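Local coordinates for capsid fiber protein (Bacillus phage phi29, PDB 6QYY) that is the N-terminal base of the phage head fiber, a three-chain assembly that probably attaches to the capsid surface, at residues A[15-19]-A[79-85]. Residue numbers count along the deposited sequence, not the author numbering.
Sequences AYRLL and TGKDGTA
Residues 79-85 turn back between strands 76-79 and 85-87 of the antiparallel sheet, and this hairpin meets the start of strand 18-23 from the mixed sheet, tying the two sheets together. Asp82 (phi/psi 55/33) and Gly83 (73/16) take type I' turn conformations, closed by Thr84 N to Lys81 O at 3.1 Å; the p rotamer of Thr84 brings its OG1 within 2.8 Å of Lys81 O. Leu18 lies opposite Gly83, CA atoms 4.7 Å apart, and Leu18 N donates to Gly83 O at 2.7 Å. A CB on Gly83 would crowd Leu18 O and Arg17 CB. Leu18, m,t, points toward the hairpin, its CD1 in van der Waals contact with Thr79 OG1 and Thr84 O, both at 3.5 Å; Thr79 OG1 hydrogen-bonds Thr37 O. Arg17, m,m,t, carries NH1 to Asp82 O at 2.8 Å, with Thr84 CG2 over one guanidinium face. A water links Arg17 NH2 to Asp82 OD2, weakly on the aspartate side. Both direct hydrogen bonds thus end on turn carbonyls, using backbone path more than side-chain charge pairing.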
loop_
_atom_site.group_PDB
_atom_site.type_symbol
_atom_site.label_atom_id
_atom_site.label_comp_id
_atom_site.label_asym_id
_atom_site.label_seq_id
_atom_site.Cartn_x
_atom_site.Cartn_y
_atom_site.Cartn_z
ATOM N N ALA A 15 -3.571 -5.828 -22.337
ATOM C CA ALA A 15 -2.466 -5.388 -21.499
ATOM C C ALA A 15 -2.679 -3.945 -21.062
ATOM O O ALA A 15 -3.274 -3.135 -21.778
ATOM C CB ALA A 15 -1.138 -5.538 -22.247
ATOM N N TYR A 16 -2.205 -3.634 -19.854
ATOM C CA TYR A 16 -2.265 -2.286 -19.293
ATOM C C TYR A 16 -3.694 -1.835 -19.037
ATOM O O TYR A 16 -3.985 -0.641 -19.092
ATOM C CB TYR A 16 -1.530 -1.266 -20.176
ATOM C CG TYR A 16 -0.192 -1.827 -20.580
ATOM C CD1 TYR A 16 0.721 -2.210 -19.599
ATOM C CD2 TYR A 16 0.123 -2.083 -21.917
ATOM C CE1 TYR A 16 1.941 -2.779 -19.925
ATOM C CE2 TYR A 16 1.368 -2.655 -22.261
ATOM C CZ TYR A 16 2.258 -2.997 -21.249
ATOM O OH TYR A 16 3.477 -3.563 -21.533
ATOM N N ARG A 17 -4.580 -2.776 -18.733
ATOM C CA ARG A 17 -5.940 -2.455 -18.338
ATOM C C ARG A 17 -6.176 -2.877 -16.898
ATOM O O ARG A 17 -5.581 -3.842 -16.399
ATOM C CB ARG A 17 -6.954 -3.129 -19.260
ATOM C CG ARG A 17 -6.743 -2.800 -20.730
ATOM C CD ARG A 17 -7.071 -1.352 -21.025
ATOM N NE ARG A 17 -6.871 -1.032 -22.440
ATOM C CZ ARG A 17 -7.805 -1.167 -23.375
ATOM N NH1 ARG A 17 -9.005 -1.622 -23.050
ATOM N NH2 ARG A 17 -7.539 -0.848 -24.637
ATOM N N LEU A 18 -7.027 -2.120 -16.222
ATOM C CA LEU A 18 -7.343 -2.405 -14.830
ATOM C C LEU A 18 -8.171 -3.679 -14.729
ATOM O O LEU A 18 -9.012 -3.954 -15.591
ATOM C CB LEU A 18 -8.121 -1.235 -14.217
ATOM C CG LEU A 18 -7.364 0.096 -14.295
ATOM C CD1 LEU A 18 -8.343 1.266 -14.118
ATOM C CD2 LEU A 18 -6.225 0.142 -13.272
ATOM N N LEU A 19 -7.932 -4.451 -13.668
ATOM C CA LEU A 19 -8.531 -5.770 -13.505
ATOM C C LEU A 19 -9.389 -5.862 -12.247
ATOM O O LEU A 19 -9.104 -5.230 -11.217
ATOM C CB LEU A 19 -7.468 -6.866 -13.422
ATOM C CG LEU A 19 -6.534 -7.079 -14.604
ATOM C CD1 LEU A 19 -5.470 -8.123 -14.218
ATOM C CD2 LEU A 19 -7.337 -7.505 -15.835
ATOM N N THR A 79 -11.744 4.017 -12.906
ATOM C CA THR A 79 -11.872 3.114 -14.040
ATOM C C THR A 79 -12.858 3.670 -15.065
ATOM O O THR A 79 -13.971 4.074 -14.713
ATOM C CB THR A 79 -12.344 1.745 -13.555
ATOM O OG1 THR A 79 -11.471 1.283 -12.526
ATOM C CG2 THR A 79 -12.345 0.740 -14.696
ATOM N N GLY A 80 -12.447 3.703 -16.329
ATOM C CA GLY A 80 -13.320 4.045 -17.443
ATOM C C GLY A 80 -13.846 2.818 -18.164
ATOM O O GLY A 80 -14.012 1.744 -17.572
ATOM N N LYS A 81 -14.128 2.978 -19.458
ATOM C CA LYS A 81 -14.560 1.856 -20.290
ATOM C C LYS A 81 -13.401 0.895 -20.570
ATOM O O LYS A 81 -12.247 1.310 -20.715
ATOM C CB LYS A 81 -15.110 2.357 -21.622
ATOM C CG LYS A 81 -16.099 3.509 -21.543
ATOM C CD LYS A 81 -17.248 3.220 -20.607
ATOM C CE LYS A 81 -18.384 4.237 -20.791
ATOM N NZ LYS A 81 -18.892 4.308 -22.183
ATOM N N ASP A 82 -13.728 -0.401 -20.678
ATOM C CA ASP A 82 -12.762 -1.441 -21.066
ATOM C C ASP A 82 -11.522 -1.449 -20.174
ATOM O O ASP A 82 -10.415 -1.765 -20.632
ATOM C CB ASP A 82 -12.338 -1.287 -22.528
ATOM C CG ASP A 82 -13.522 -1.285 -23.484
ATOM O OD1 ASP A 82 -14.647 -1.559 -23.025
ATOM O OD2 ASP A 82 -13.326 -1.001 -24.686
ATOM N N GLY A 83 -11.682 -1.117 -18.891
ATOM C CA GLY A 83 -10.551 -1.189 -17.976
ATOM C C GLY A 83 -9.503 -0.113 -18.151
ATOM O O GLY A 83 -8.378 -0.260 -17.652
ATOM N N THR A 84 -9.831 0.961 -18.856
ATOM C CA THR A 84 -8.921 2.081 -18.971
ATOM C C THR A 84 -9.025 2.945 -17.720
ATOM O O THR A 84 -9.873 2.727 -16.847
ATOM C CB THR A 84 -9.238 2.902 -20.225
ATOM O OG1 THR A 84 -10.569 3.459 -20.141
ATOM C CG2 THR A 84 -9.143 2.040 -21.459
ATOM N N ALA A 85 -8.143 3.933 -17.634
ATOM C CA ALA A 85 -8.174 4.922 -16.565
ATOM C C ALA A 85 -8.653 6.257 -17.118
ATOM O O ALA A 85 -8.231 6.669 -18.203
ATOM C CB ALA A 85 -6.793 5.091 -15.935
HETATM O O HOH W 1 -10.309 -0.999 -26.290
#